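Local structure of SusD homolog (3SGH) at residues A[281-286]-A[372-377]; A[385-390]-A[437-442]; A[424-429]-A[452-457]. The protein probably binds glycans at the cell surface for uptake, as a SusD-like outer-membrane lipoprotein of Bacteroides thetaiotaomicron. All blocks are in the same frame, centred on the assembly; numbering follows the deposited sequence. Where two conformers were deposited one is given.

Contact 1: A[281-286]-A[372-377]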
ATOM      1  N   GLY A 281     -22.061  -9.729  13.762  1.00 18.83           N
ATOM      2  CA  GLY A 281     -20.703 -10.203  13.415  1.00 18.84           C
ATOM      3  C   GLY A 281     -20.158  -9.495  12.166  1.00 16.94           C
ATOM      4  O   GLY A 281     -20.871  -8.751  11.502  1.00 17.87           O
ATOM      5  N   TYR A 282     -18.904  -9.799  11.855  1.00 16.27           N
ATOM      6  CA  TYR A 282     -18.157  -9.206  10.788  1.00 15.78           C
ATOM      7  C   TYR A 282     -18.041 -10.234   9.697  1.00 15.35           C
ATOM      8  O   TYR A 282     -17.621 -11.338   9.947  1.00 16.49           O
ATOM      9  CB  TYR A 282     -16.762  -8.742  11.275  1.00 15.15           C
ATOM     10  CG  TYR A 282     -16.881  -7.751  12.411  1.00 16.71           C
ATOM     11  CD1 TYR A 282     -17.113  -6.402  12.162  1.00 16.69           C
ATOM     12  CD2 TYR A 282     -16.829  -8.177  13.738  1.00 19.30           C
ATOM     13  CE1 TYR A 282     -17.281  -5.477  13.202  1.00 19.73           C
ATOM     14  CE2 TYR A 282     -16.961  -7.241  14.796  1.00 20.48           C
ATOM     15  CZ  TYR A 282     -17.197  -5.914  14.509  1.00 18.68           C
ATOM     16  OH  TYR A 282     -17.331  -5.032  15.539  1.00 22.35           O
ATOM     17  N   VAL A 283     -18.493  -9.857   8.501  1.00 15.78           N
ATOM     18  CA  VAL A 283     -18.450 -10.714   7.320  1.00 15.18           C
ATOM     19  C   VAL A 283     -17.999  -9.885   6.125  1.00 15.12           C
ATOM     20  O   VAL A 283     -18.680  -8.916   5.690  1.00 14.68           O
ATOM     21  CB  VAL A 283     -19.806 -11.393   7.020  1.00 15.48           C
ATOM     22  CG1 VAL A 283     -19.687 -12.269   5.778  1.00 15.23           C
ATOM     23  CG2 VAL A 283     -20.348 -12.244   8.245  1.00 15.07           C
ATOM     24  N   GLY A 284     -16.827 -10.236   5.599  1.00 14.79           N
ATOM     25  CA  GLY A 284     -16.299  -9.597   4.384  1.00 15.01           C
ATOM     26  C   GLY A 284     -16.845 -10.199   3.103  1.00 15.14           C
ATOM     27  O   GLY A 284     -17.543 -11.224   3.134  1.00 15.90           O
ATOM     28  N   VAL A 285     -16.501  -9.557   1.994  1.00 13.97           N
ATOM     29  CA  VAL A 285     -16.871  -9.975   0.640  1.00 13.88           C
ATOM     30  C   VAL A 285     -15.715 -10.667  -0.029  1.00 13.49           C
ATOM     31  O   VAL A 285     -14.597 -10.155  -0.027  1.00 13.33           O
ATOM     32  CB  VAL A 285     -17.360  -8.763  -0.213  1.00 13.94           C
ATOM     33  CG1 VAL A 285     -17.790  -9.256  -1.653  1.00 14.33           C
ATOM     34  CG2 VAL A 285     -18.469  -8.034   0.511  1.00 13.14           C
ATOM     35  N   ARG A 286     -15.963 -11.845  -0.624  1.00 14.06           N
ATOM     36  CA  ARG A 286     -14.922 -12.530  -1.363  1.00 14.58           C
ATOM     37  C   ARG A 286     -14.618 -11.736  -2.653  1.00 14.73           C
ATOM     38  O   ARG A 286     -15.508 -11.538  -3.490  1.00 15.36           O
ATOM     39  CB  ARG A 286     -15.354 -13.959  -1.682  1.00 14.85           C
ATOM     40  CG  ARG A 286     -14.304 -14.783  -2.414  1.00 12.97           C
ATOM     41  CD  ARG A 286     -13.159 -15.258  -1.469  1.00 14.98           C
ATOM     42  NE  ARG A 286     -12.152 -15.952  -2.258  1.00 15.05           N
ATOM     43  CZ  ARG A 286     -12.211 -17.205  -2.691  1.00 15.33           C
ATOM     44  NH1 ARG A 286     -13.166 -18.008  -2.312  1.00 16.69           N
ATOM     45  NH2 ARG A 286     -11.250 -17.670  -3.496  1.00 16.29           N
ATOM     46  N   GLY A 372      -9.050 -17.351  10.660  1.00 17.25           N
ATOM     47  CA  GLY A 372     -10.354 -17.957  10.425  1.00 16.80           C
ATOM     48  C   GLY A 372     -10.600 -18.331   8.982  1.00 17.95           C
ATOM     49  O   GLY A 372     -10.058 -17.712   8.042  1.00 17.84           O
ATOM     50  N   ASN A 373     -11.421 -19.350   8.800  1.00 17.76           N
ATOM     51  CA  ASN A 373     -11.888 -19.681   7.463  1.00 18.17           C
ATOM     52  C   ASN A 373     -13.006 -18.724   7.123  1.00 18.82           C
ATOM     53  O   ASN A 373     -13.569 -18.092   8.018  1.00 19.37           O
ATOM     54  CB  ASN A 373     -12.381 -21.125   7.426  1.00 19.32           C
ATOM     55  CG  ASN A 373     -11.289 -22.090   7.726  1.00 19.26           C
ATOM     56  OD1 ASN A 373     -10.164 -21.882   7.326  1.00 19.76           O
ATOM     57  ND2 ASN A 373     -11.616 -23.161   8.438  1.00 21.30           N
ATOM     58  N   TYR A 374     -13.344 -18.636   5.844  1.00 17.98           N
ATOM     59  CA  TYR A 374     -14.372 -17.730   5.407  1.00 17.52           C
ATOM     60  C   TYR A 374     -15.587 -18.511   4.963  1.00 17.31           C
ATOM     61  O   TYR A 374     -15.442 -19.458   4.202  1.00 16.32           O
ATOM     62  CB  TYR A 374     -13.861 -16.943   4.205  1.00 17.39           C
ATOM     63  CG  TYR A 374     -14.930 -16.074   3.604  1.00 16.44           C
ATOM     64  CD1 TYR A 374     -15.417 -14.969   4.288  1.00 15.92           C
ATOM     65  CD2 TYR A 374     -15.429 -16.334   2.339  1.00 17.12           C
ATOM     66  CE1 TYR A 374     -16.410 -14.181   3.743  1.00 16.52           C
ATOM     67  CE2 TYR A 374     -16.416 -15.532   1.775  1.00 17.40           C
ATOM     68  CZ  TYR A 374     -16.897 -14.451   2.490  1.00 15.86           C
ATOM     69  OH  TYR A 374     -17.876 -13.659   1.952  1.00 17.73           O
ATOM     70  N   VAL A 375     -16.762 -18.098   5.425  1.00 17.96           N
ATOM     71  CA  VAL A 375     -18.030 -18.626   4.916  1.00 18.74           C
ATOM     72  C   VAL A 375     -18.865 -17.453   4.456  1.00 17.40           C
ATOM     73  O   VAL A 375     -18.856 -16.368   5.073  1.00 16.73           O
ATOM     74  CB  VAL A 375     -18.799 -19.475   5.948  1.00 20.15           C
ATOM     75  CG1 VAL A 375     -18.076 -20.834   6.189  1.00 22.20           C
ATOM     76  CG2 VAL A 375     -18.989 -18.722   7.243  1.00 23.01           C
ATOM     77  N   ASP A 376     -19.579 -17.665   3.357  1.00 16.54           N
ATOM     78  CA  ASP A 376     -20.509 -16.698   2.840  1.00 15.96           C
ATOM     79  C   ASP A 376     -21.910 -17.280   2.861  1.00 15.80           C
ATOM     80  O   ASP A 376     -22.358 -17.912   1.891  1.00 16.65           O
ATOM     81  CB  ASP A 376     -20.117 -16.258   1.457  1.00 15.72           C
ATOM     82  CG  ASP A 376     -20.991 -15.098   0.943  1.00 14.23           C
ATOM     83  OD1 ASP A 376     -21.991 -14.714   1.646  1.00 17.32           O
ATOM     84  OD2 ASP A 376     -20.702 -14.575  -0.172  1.00 15.81           O
ATOM     85  N   ASN A 377     -22.576 -17.099   4.004  1.00 17.91           N
ATOM     86  CA  ASN A 377     -23.902 -17.626   4.251  1.00 20.37           C
ATOM     87  C   ASN A 377     -24.964 -16.538   4.287  1.00 19.86           C
ATOM     88  O   ASN A 377     -26.136 -16.844   4.472  1.00 19.46           O
ATOM     89  CB  ASN A 377     -23.926 -18.329   5.624  1.00 21.35           C
ATOM     90  CG  ASN A 377     -23.142 -19.592   5.619  1.00 26.54           C
ATOM     91  OD1 ASN A 377     -23.062 -20.305   4.583  1.00 27.69           O
ATOM     92  ND2 ASN A 377     -22.478 -19.860   6.734  1.00 25.57           N
TER
HETATM   93  O   HOH W   1     -18.506 -12.976  -1.078  1.00 15.84           O

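Contact 2: A[385-390]-A[437-442]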
ATOM      1  N   ASN A 385     -18.154 -19.180  -2.569  1.00 16.36           N
ATOM      2  CA  ASN A 385     -17.229 -18.185  -2.077  1.00 16.28           C
ATOM      3  C   ASN A 385     -16.468 -18.621  -0.838  1.00 16.83           C
ATOM      4  O   ASN A 385     -15.519 -17.942  -0.440  1.00 15.73           O
ATOM      5  CB  ASN A 385     -17.972 -16.863  -1.792  1.00 15.82           C
ATOM      6  CG  ASN A 385     -18.490 -16.242  -3.045  1.00 17.30           C
ATOM      7  OD1 ASN A 385     -17.810 -16.283  -4.075  1.00 17.41           O
ATOM      8  ND2 ASN A 385     -19.640 -15.640  -2.979  1.00 17.72           N
ATOM      9  N   ASN A 386     -16.864 -19.745  -0.230  1.00 16.94           N
ATOM     10  CA  ASN A 386     -16.229 -20.172   1.002  1.00 18.18           C
ATOM     11  C   ASN A 386     -14.739 -20.472   0.765  1.00 17.68           C
ATOM     12  O   ASN A 386     -14.350 -20.922  -0.291  1.00 18.83           O
ATOM     13  CB  ASN A 386     -16.910 -21.416   1.584  1.00 17.42           C
ATOM     14  CG  ASN A 386     -18.330 -21.178   2.082  1.00 18.65           C
ATOM     15  OD1 ASN A 386     -18.894 -20.076   2.016  1.00 17.56           O
ATOM     16  ND2 ASN A 386     -18.904 -22.238   2.635  1.00 19.51           N
ATOM     17  N   TYR A 387     -13.900 -20.225   1.768  1.00 17.84           N
ATOM     18  CA  TYR A 387     -12.465 -20.373   1.596  1.00 16.68           C
ATOM     19  C   TYR A 387     -11.776 -20.850   2.872  1.00 16.43           C
ATOM     20  O   TYR A 387     -12.016 -20.324   3.954  1.00 16.95           O
ATOM     21  CB  TYR A 387     -11.848 -19.074   1.042  1.00 16.48           C
ATOM     22  CG  TYR A 387     -10.439 -19.239   0.472  1.00 16.70           C
ATOM     23  CD1 TYR A 387     -10.219 -19.716  -0.817  1.00 21.13           C
ATOM     24  CD2 TYR A 387      -9.332 -18.915   1.243  1.00 19.39           C
ATOM     25  CE1 TYR A 387      -8.917 -19.885  -1.305  1.00 22.36           C
ATOM     26  CE2 TYR A 387      -8.053 -19.063   0.756  1.00 20.29           C
ATOM     27  CZ  TYR A 387      -7.851 -19.546  -0.502  1.00 20.03           C
ATOM     28  OH  TYR A 387      -6.560 -19.678  -0.923  1.00 25.20           O
ATOM     29  N   THR A 388     -10.939 -21.868   2.726  1.00 17.32           N
ATOM     30  CA  THR A 388     -10.115 -22.377   3.824  1.00 16.16           C
ATOM     31  C   THR A 388      -8.836 -21.553   3.933  1.00 16.64           C
ATOM     32  O   THR A 388      -8.041 -21.461   2.983  1.00 16.51           O
ATOM     33  CB  THR A 388      -9.775 -23.873   3.633  1.00 17.25           C
ATOM     34  OG1 THR A 388     -10.972 -24.658   3.433  1.00 18.66           O
ATOM     35  CG2 THR A 388      -8.985 -24.367   4.843  1.00 16.98           C
ATOM     36  N   ASN A 389      -8.649 -20.916   5.077  1.00 16.39           N
ATOM     37  CA  ASN A 389      -7.464 -20.076   5.285  1.00 17.67           C
ATOM     38  C   ASN A 389      -6.214 -20.932   5.228  1.00 18.91           C
ATOM     39  O   ASN A 389      -6.138 -21.990   5.880  1.00 18.84           O
ATOM     40  CB  ASN A 389      -7.577 -19.341   6.622  1.00 17.71           C
ATOM     41  CG  ASN A 389      -6.754 -18.122   6.677  1.00 16.37           C
ATOM     42  OD1 ASN A 389      -5.563 -18.150   6.353  1.00 17.21           O
ATOM     43  ND2 ASN A 389      -7.362 -17.011   7.120  1.00 16.46           N
ATOM     44  N   GLN A 390      -5.225 -20.500   4.448  1.00 19.01           N
ATOM     45  CA  GLN A 390      -4.062 -21.315   4.307  1.00 19.86           C
ATOM     46  C   GLN A 390      -3.032 -20.971   5.364  1.00 19.07           C
ATOM     47  O   GLN A 390      -2.051 -21.691   5.468  1.00 18.61           O
ATOM     48  CB  GLN A 390      -3.496 -21.241   2.895  1.00 21.89           C
ATOM     49  CG  GLN A 390      -4.482 -21.804   1.869  1.00 26.07           C
ATOM     50  CD  GLN A 390      -3.865 -22.006   0.479  1.00 35.20           C
ATOM     51  OE1 GLN A 390      -2.687 -21.696   0.243  1.00 38.27           O
ATOM     52  NE2 GLN A 390      -4.670 -22.535  -0.444  1.00 35.73           N
ATOM     53  N   ILE A 437      -2.845 -13.896   1.135  1.00 17.28           N
ATOM     54  CA  ILE A 437      -4.039 -13.204   0.627  0.50 16.96           C
ATOM     55  C   ILE A 437      -4.908 -14.144  -0.192  1.00 17.05           C
ATOM     56  O   ILE A 437      -4.410 -14.878  -1.079  1.00 17.12           O
ATOM     57  CB  ILE A 437      -3.652 -11.998  -0.264  0.50 17.13           C
ATOM     58  CG1 ILE A 437      -2.821 -10.991   0.524  0.50 16.56           C
ATOM     59  CG2 ILE A 437      -4.878 -11.340  -0.849  0.50 16.08           C
ATOM     60  CD1 ILE A 437      -3.464 -10.637   1.886  0.50 18.41           C
ATOM     61  N   PHE A 438      -6.196 -14.160   0.105  1.00 17.14           N
ATOM     62  CA  PHE A 438      -7.116 -15.014  -0.634  1.00 16.88           C
ATOM     63  C   PHE A 438      -7.156 -14.637  -2.122  1.00 16.95           C
ATOM     64  O   PHE A 438      -7.487 -13.496  -2.463  1.00 16.52           O
ATOM     65  CB  PHE A 438      -8.535 -14.873  -0.112  1.00 17.20           C
ATOM     66  CG  PHE A 438      -8.761 -15.288   1.317  1.00 17.12           C
ATOM     67  CD1 PHE A 438      -7.777 -15.826   2.118  1.00 19.31           C
ATOM     68  CD2 PHE A 438     -10.066 -15.218   1.819  1.00 17.36           C
ATOM     69  CE1 PHE A 438      -8.082 -16.196   3.451  1.00 16.71           C
ATOM     70  CE2 PHE A 438     -10.369 -15.596   3.087  1.00 18.93           C
ATOM     71  CZ  PHE A 438      -9.401 -16.094   3.912  1.00 18.71           C
ATOM     72  N   PRO A 439      -6.893 -15.607  -3.005  1.00 17.18           N
ATOM     73  CA  PRO A 439      -6.967 -15.315  -4.450  1.00 17.33           C
ATOM     74  C   PRO A 439      -8.413 -15.293  -4.910  1.00 17.08           C
ATOM     75  O   PRO A 439      -9.311 -15.687  -4.162  1.00 16.28           O
ATOM     76  CB  PRO A 439      -6.277 -16.518  -5.069  1.00 18.70           C
ATOM     77  CG  PRO A 439      -6.633 -17.647  -4.144  1.00 20.32           C
ATOM     78  CD  PRO A 439      -6.545 -17.021  -2.751  1.00 18.55           C
ATOM     79  N   ALA A 440      -8.635 -14.864  -6.144  1.00 15.71           N
ATOM     80  CA  ALA A 440      -9.901 -14.995  -6.814  1.00 15.41           C
ATOM     81  C   ALA A 440     -10.329 -16.471  -6.826  1.00 15.43           C
ATOM     82  O   ALA A 440      -9.473 -17.381  -6.808  1.00 14.95           O
ATOM     83  CB  ALA A 440      -9.769 -14.457  -8.251  1.00 14.89           C
ATOM     84  N   THR A 441     -11.637 -16.704  -6.925  1.00 15.86           N
ATOM     85  CA  THR A 441     -12.153 -18.043  -7.164  1.00 16.44           C
ATOM     86  C   THR A 441     -11.637 -18.615  -8.502  1.00 17.48           C
ATOM     87  O   THR A 441     -11.491 -19.836  -8.658  1.00 18.11           O
ATOM     88  CB  THR A 441     -13.699 -18.112  -7.113  1.00 16.39           C
ATOM     89  OG1 THR A 441     -14.251 -17.193  -8.082  1.00 15.56           O
ATOM     90  CG2 THR A 441     -14.199 -17.821  -5.681  1.00 15.90           C
ATOM     91  N   GLU A 442     -11.383 -17.758  -9.481  1.00 17.82           N
ATOM     92  CA  GLU A 442     -10.806 -18.198 -10.744  1.00 19.77           C
ATOM     93  C   GLU A 442     -10.051 -17.038 -11.371  1.00 18.92           C
ATOM     94  O   GLU A 442     -10.382 -15.881 -11.119  1.00 18.09           O
ATOM     95  CB  GLU A 442     -11.884 -18.681 -11.718  1.00 20.88           C
ATOM     96  CG  GLU A 442     -12.739 -17.573 -12.278  1.00 25.12           C
ATOM     97  CD  GLU A 442     -13.898 -18.090 -13.140  1.00 31.55           C
ATOM     98  OE1 GLU A 442     -13.797 -18.059 -14.386  1.00 36.56           O
ATOM     99  OE2 GLU A 442     -14.898 -18.525 -12.560  1.00 32.32           O
TER

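Contact 3: A[424-429]-A[452-457]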
ATOM      1  N   ASN A 424       0.321  -2.524   0.665  1.00 14.50           N
ATOM      2  CA  ASN A 424       1.196  -3.295   1.574  1.00 15.28           C
ATOM      3  C   ASN A 424       1.027  -4.803   1.434  1.00 15.05           C
ATOM      4  O   ASN A 424       2.022  -5.566   1.284  1.00 14.58           O
ATOM      5  CB  ASN A 424       0.970  -2.920   3.034  1.00 14.66           C
ATOM      6  CG  ASN A 424       1.855  -3.700   3.942  1.00 17.15           C
ATOM      7  OD1 ASN A 424       3.080  -3.577   3.865  1.00 18.17           O
ATOM      8  ND2 ASN A 424       1.269  -4.561   4.781  1.00 13.91           N
ATOM      9  N   GLY A 425      -0.219  -5.243   1.489  1.00 12.96           N
ATOM     10  CA  GLY A 425      -0.490  -6.678   1.388  1.00 14.29           C
ATOM     11  C   GLY A 425       0.001  -7.304   0.087  1.00 13.84           C
ATOM     12  O   GLY A 425       0.664  -8.335   0.099  1.00 14.87           O
ATOM     13  N   TRP A 426      -0.348  -6.665  -1.037  1.00 12.93           N
ATOM     14  CA  TRP A 426      -0.026  -7.215  -2.347  1.00 13.03           C
ATOM     15  C   TRP A 426       1.485  -7.213  -2.555  1.00 13.87           C
ATOM     16  O   TRP A 426       2.038  -8.149  -3.132  1.00 13.61           O
ATOM     17  CB  TRP A 426      -0.717  -6.413  -3.419  1.00 12.46           C
ATOM     18  CG  TRP A 426      -0.584  -7.017  -4.764  1.00 13.90           C
ATOM     19  CD1 TRP A 426      -0.423  -8.335  -5.065  1.00 15.64           C
ATOM     20  CD2 TRP A 426      -0.699  -6.325  -5.997  1.00 13.76           C
ATOM     21  NE1 TRP A 426      -0.382  -8.498  -6.399  1.00 14.41           N
ATOM     22  CE2 TRP A 426      -0.539  -7.278  -7.010  1.00 15.40           C
ATOM     23  CE3 TRP A 426      -0.880  -4.988  -6.343  1.00 15.05           C
ATOM     24  CZ2 TRP A 426      -0.546  -6.944  -8.365  1.00 16.58           C
ATOM     25  CZ3 TRP A 426      -0.928  -4.650  -7.687  1.00 14.58           C
ATOM     26  CH2 TRP A 426      -0.773  -5.649  -8.686  1.00 14.06           C
ATOM     27  N   ALA A 427       2.133  -6.148  -2.098  1.00 13.05           N
ATOM     28  CA  ALA A 427       3.576  -6.037  -2.241  1.00 13.10           C
ATOM     29  C   ALA A 427       4.307  -7.093  -1.407  1.00 13.82           C
ATOM     30  O   ALA A 427       5.166  -7.826  -1.936  1.00 13.92           O
ATOM     31  CB  ALA A 427       4.070  -4.648  -1.886  1.00 11.76           C
ATOM     32  N   ASP A 428       3.954  -7.217  -0.132  1.00 13.70           N
ATOM     33  CA  ASP A 428       4.585  -8.237   0.753  1.00 13.43           C
ATOM     34  C   ASP A 428       4.265  -9.650   0.262  1.00 14.09           C
ATOM     35  O   ASP A 428       5.143 -10.547   0.280  1.00 14.84           O
ATOM     36  CB  ASP A 428       4.196  -8.058   2.245  1.00 14.63           C
ATOM     37  CG  ASP A 428       4.930  -6.877   2.928  1.00 17.32           C
ATOM     38  OD1 ASP A 428       5.805  -6.232   2.283  1.00 15.01           O
ATOM     39  OD2 ASP A 428       4.657  -6.621   4.131  1.00 17.79           O
ATOM     40  N   PHE A 429       3.063  -9.885  -0.232  1.00 13.49           N
ATOM     41  CA  PHE A 429       2.744 -11.207  -0.755  1.00 14.07           C
ATOM     42  C   PHE A 429       3.626 -11.528  -2.015  1.00 14.57           C
ATOM     43  O   PHE A 429       4.169 -12.625  -2.144  1.00 15.06           O
ATOM     44  CB  PHE A 429       1.267 -11.365  -1.052  1.00 14.91           C
ATOM     45  CG  PHE A 429       0.948 -12.683  -1.753  1.00 15.75           C
ATOM     46  CD1 PHE A 429       0.931 -13.870  -1.039  1.00 15.80           C
ATOM     47  CD2 PHE A 429       0.764 -12.723  -3.125  1.00 16.38           C
ATOM     48  CE1 PHE A 429       0.706 -15.068  -1.676  1.00 17.74           C
ATOM     49  CE2 PHE A 429       0.533 -13.925  -3.792  1.00 16.90           C
ATOM     50  CZ  PHE A 429       0.502 -15.109  -3.051  1.00 18.40           C
ATOM     51  N   ARG A 452      -0.627 -17.545  -7.414  1.00 19.16           N
ATOM     52  CA  ARG A 452       0.249 -16.382  -7.301  1.00 19.45           C
ATOM     53  C   ARG A 452      -0.454 -15.060  -7.583  1.00 16.65           C
ATOM     54  O   ARG A 452       0.080 -14.000  -7.231  1.00 17.57           O
ATOM     55  CB  ARG A 452       1.439 -16.548  -8.251  1.00 19.33           C
ATOM     56  CG  ARG A 452       2.189 -17.885  -7.960  1.00 23.78           C
ATOM     57  CD  ARG A 452       3.416 -18.054  -8.749  1.00 26.96           C
ATOM     58  NE  ARG A 452       4.480 -17.128  -8.392  1.00 27.59           N
ATOM     59  CZ  ARG A 452       4.997 -16.185  -9.197  1.00 26.39           C
ATOM     60  NH1 ARG A 452       4.557 -15.987 -10.432  1.00 26.56           N
ATOM     61  NH2 ARG A 452       6.001 -15.447  -8.766  1.00 24.96           N
ATOM     62  N   GLY A 453      -1.606 -15.146  -8.241  1.00 15.89           N
ATOM     63  CA  GLY A 453      -2.418 -13.981  -8.542  1.00 16.05           C
ATOM     64  C   GLY A 453      -1.833 -13.107  -9.657  1.00 15.68           C
ATOM     65  O   GLY A 453      -0.890 -13.509 -10.367  1.00 15.99           O
ATOM     66  N   GLN A 454      -2.387 -11.910  -9.782  1.00 15.59           N
ATOM     67  CA  GLN A 454      -1.870 -10.895 -10.702  1.00 15.15           C
ATOM     68  C   GLN A 454      -0.556 -10.393 -10.149  1.00 14.91           C
ATOM     69  O   GLN A 454      -0.427 -10.209  -8.967  1.00 14.95           O
ATOM     70  CB  GLN A 454      -2.871  -9.738 -10.875  1.00 14.53           C
ATOM     71  CG  GLN A 454      -2.361  -8.674 -11.845  1.00 14.62           C
ATOM     72  CD  GLN A 454      -3.460  -7.884 -12.534  1.00 14.14           C
ATOM     73  OE1 GLN A 454      -4.648  -8.280 -12.525  1.00 15.64           O
ATOM     74  NE2 GLN A 454      -3.069  -6.755 -13.181  1.00 13.29           N
ATOM     75  N   ARG A 455       0.441 -10.199 -11.001  1.00 13.70           N
ATOM     76  CA  ARG A 455       1.802  -9.941 -10.553  1.00 14.25           C
ATOM     77  C   ARG A 455       2.218  -8.457 -10.750  1.00 13.72           C
ATOM     78  O   ARG A 455       3.137  -7.983 -10.087  1.00 15.69           O
ATOM     79  CB  ARG A 455       2.747 -10.896 -11.226  1.00 15.01           C
ATOM     80  CG  ARG A 455       2.402 -12.348 -11.034  1.00 14.36           C
ATOM     81  CD  ARG A 455       2.293 -12.812  -9.559  1.00 14.45           C
ATOM     82  NE  ARG A 455       3.564 -12.671  -8.839  1.00 15.03           N
ATOM     83  CZ  ARG A 455       3.767 -12.947  -7.545  1.00 15.88           C
ATOM     84  NH1 ARG A 455       2.774 -13.344  -6.766  1.00 15.64           N
ATOM     85  NH2 ARG A 455       4.978 -12.829  -7.004  1.00 18.78           N
ATOM     86  N   ARG A 456       1.521  -7.767 -11.652  1.00 13.61           N
ATOM     87  CA  ARG A 456       1.768  -6.362 -11.982  1.00 13.38           C
ATOM     88  C   ARG A 456       0.624  -5.782 -12.817  1.00 14.34           C
ATOM     89  O   ARG A 456      -0.178  -6.522 -13.386  1.00 13.56           O
ATOM     90  CB  ARG A 456       3.065  -6.201 -12.787  1.00 12.28           C
ATOM     91  CG  ARG A 456       3.042  -6.732 -14.195  1.00 14.55           C
ATOM     92  CD  ARG A 456       4.379  -6.683 -14.874  1.00 15.08           C
ATOM     93  NE  ARG A 456       4.615  -5.352 -15.449  1.00 14.74           N
ATOM     94  CZ  ARG A 456       4.211  -4.984 -16.661  1.00 18.00           C
ATOM     95  NH1 ARG A 456       3.496  -5.814 -17.431  1.00 13.72           N
ATOM     96  NH2 ARG A 456       4.485  -3.759 -17.105  1.00 17.04           N
ATOM     97  N   LEU A 457       0.576  -4.457 -12.901  1.00 14.07           N
ATOM     98  CA  LEU A 457      -0.229  -3.791 -13.916  0.50 14.66           C
ATOM     99  C   LEU A 457       0.630  -3.634 -15.179  1.00 15.32           C
ATOM    100  O   LEU A 457       1.849  -3.635 -15.099  1.00 15.19           O
ATOM    101  CB  LEU A 457      -0.709  -2.428 -13.402  0.50 15.24           C
ATOM    102  CG  LEU A 457      -1.994  -2.447 -12.564  0.50 16.23           C
ATOM    103  CD1 LEU A 457      -1.960  -3.457 -11.427  0.50 18.00           C
ATOM    104  CD2 LEU A 457      -2.280  -1.027 -12.045  0.50 16.84           C
TER
HETATM  105  O   HOH W   2       4.241 -14.347  -4.375  1.00 18.06           O

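Contact 1: A[281-286]-A[372-377]
Y374 meets the 281-286 loop with its CG anti to the backbone N (chi1 174°), on a CB that already points at that loop; the phenol then reaches G284 and R286. V283, with CG1 likewise anti to its own N, approaches the same ring near CE1. Segment 281-286 lies in the loop between helix 267-270 and strand 314-317, and segment 372-377 in the loop between helix 360-364 and helix 403-417. The outcome illustrates how two irregular loops of a SusD-like chain can be joined through one tyrosine. Y374 OH donates to G284 O at 2.7 Å. The C=O...OH angle is 143°, and the donor lies 26° out of the carbonyl plane. G284 O also lies at the ring edge, 3.2 Å from Y374 CE1. Obliquely placed aliphatic groups complete the approach: V283 CG1 is 4.3 Å from Y374 CE1, and R286 CB is 3.9 Å from Y374 CE2. Within its own loop Y374 has D376 N above one face, offset toward the rim, while A253 and S257 of helix 253-261 also touch the side chain.

A water provides a second link, accepting from R286 N at 2.8 Å and donating to D376 OD2 at 2.9 Å. D376 OD2 is bonded by H382 and N385 as well, and OD1 by Y301. The guanidinium of R286 turns elsewhere, NH2 to P439 O and NH1 to N385 O.

A phenylalanine in place of Y374 would probably leave G284 O without this donor in a buried setting. The direct bond is between neutral groups, whereas the water bridge links the backbone N-H of R286 to a carboxylate; the donors facing D376, N385 ND2 and the water among them, would probably favour its ionised form.

Contact 2: A[385-390]-A[437-442]
Packing of aromatic rings and a proline, Y387 against F438 and P439, joins two loops. Segment 385-390 lies in the loop that precedes helix 403-417, and segment 437-442 in the one that follows helix 424-432. The touching parts run in roughly opposite directions, 147° apart. CB of Y387 points at the other loop and CG stands anti to the backbone N; the ring then lies on F438. There CD2 of Y387 stands over the centre of the F438 ring, 3.5 Å above its plane. The two rings are neither parallel nor perpendicular, their planes inclined by 42° with centroids of Y387 and F438 4.5 Å apart. Farther out, the phenol passes P439 at about a right angle, with Y387 OH 3.2 Å from P439 CD. F438 is also met at its edge, where N389 ND2 lies 3.8 Å from F438 CE1 and the amide is turned 81° to the ring. That amide is held by G372 O, which ND2 binds. N385 OD1, which accepts from A290 N, makes only van der Waals contact with T441 CG2, while T441 OG1 bonds G288 O. The arrangement is loop-to-loop packing within a SusD-like fold, F438 resting in turn on C254 and S257 of helix 253-261.

Contact 3: A[424-429]-A[452-457]
W426 and F429 project from helix 424-432, part of the alpha-alpha superhelical SusD-like fold, onto the irregular 452-457 loop. Both have CG anti to the backbone N. W426 meets Q454 and L457, whereas F429 meets R452 and R455.

Among the hydrogen bonds, the indole N-H of W426 is the direct link: W426 NE1 donates to Q454 O at 3.1 Å. The acceptor is nearly in the ring plane, but the bond is bent, with an angle of 139° at the hydrogen. A water adds an indirect link, donating to F429 O at 2.8 Å and accepting from R455 NH1 at 3.0 Å.

The loop's arginines are paired with acids. The R455 chain is bent at chi2 and chi3. R455 NH1 donates to R452 O at 2.8 Å, while NE forms a salt bridge with D488; R452 NH2 pairs with the same carboxylate. The two guanidiniums lie close together, and D488 would be expected to offset their repulsion.

The nonpolar contact is between W426 and L457, which cross obliquely, L457 CD1 lying at the indole edge 3.7 Å from W426 CH2. F429 instead approaches polar atoms: F429 CE2 is 3.8 Å from R455 NH1, near the guanidinium plane, and 3.5 Å from R452 O, which lies in the plane of the phenyl ring.

Contacts 1 and 2 adjoin, their centres about 11 Å apart, and polar bonding crosses from one to the other: D376 N lies 2.8 Å from N386 OD1, a probable hydrogen bond. S257 of helix 253-261 touches Y374 of the first and F438 of the second. Contact 3 sits deeper, about 10 Å from the centre of the chain. It is about 15 Å from contact 2 between centres, with nearest atoms about 4 Å apart, and Y66 touches both P439 and Q454. Contacts 1 and 3 are about 22 Å apart between centres, their nearest atoms about 11 Å apart. Contacts 2 and 3 alternate along the chain, whereas contact 1 closes before either opens.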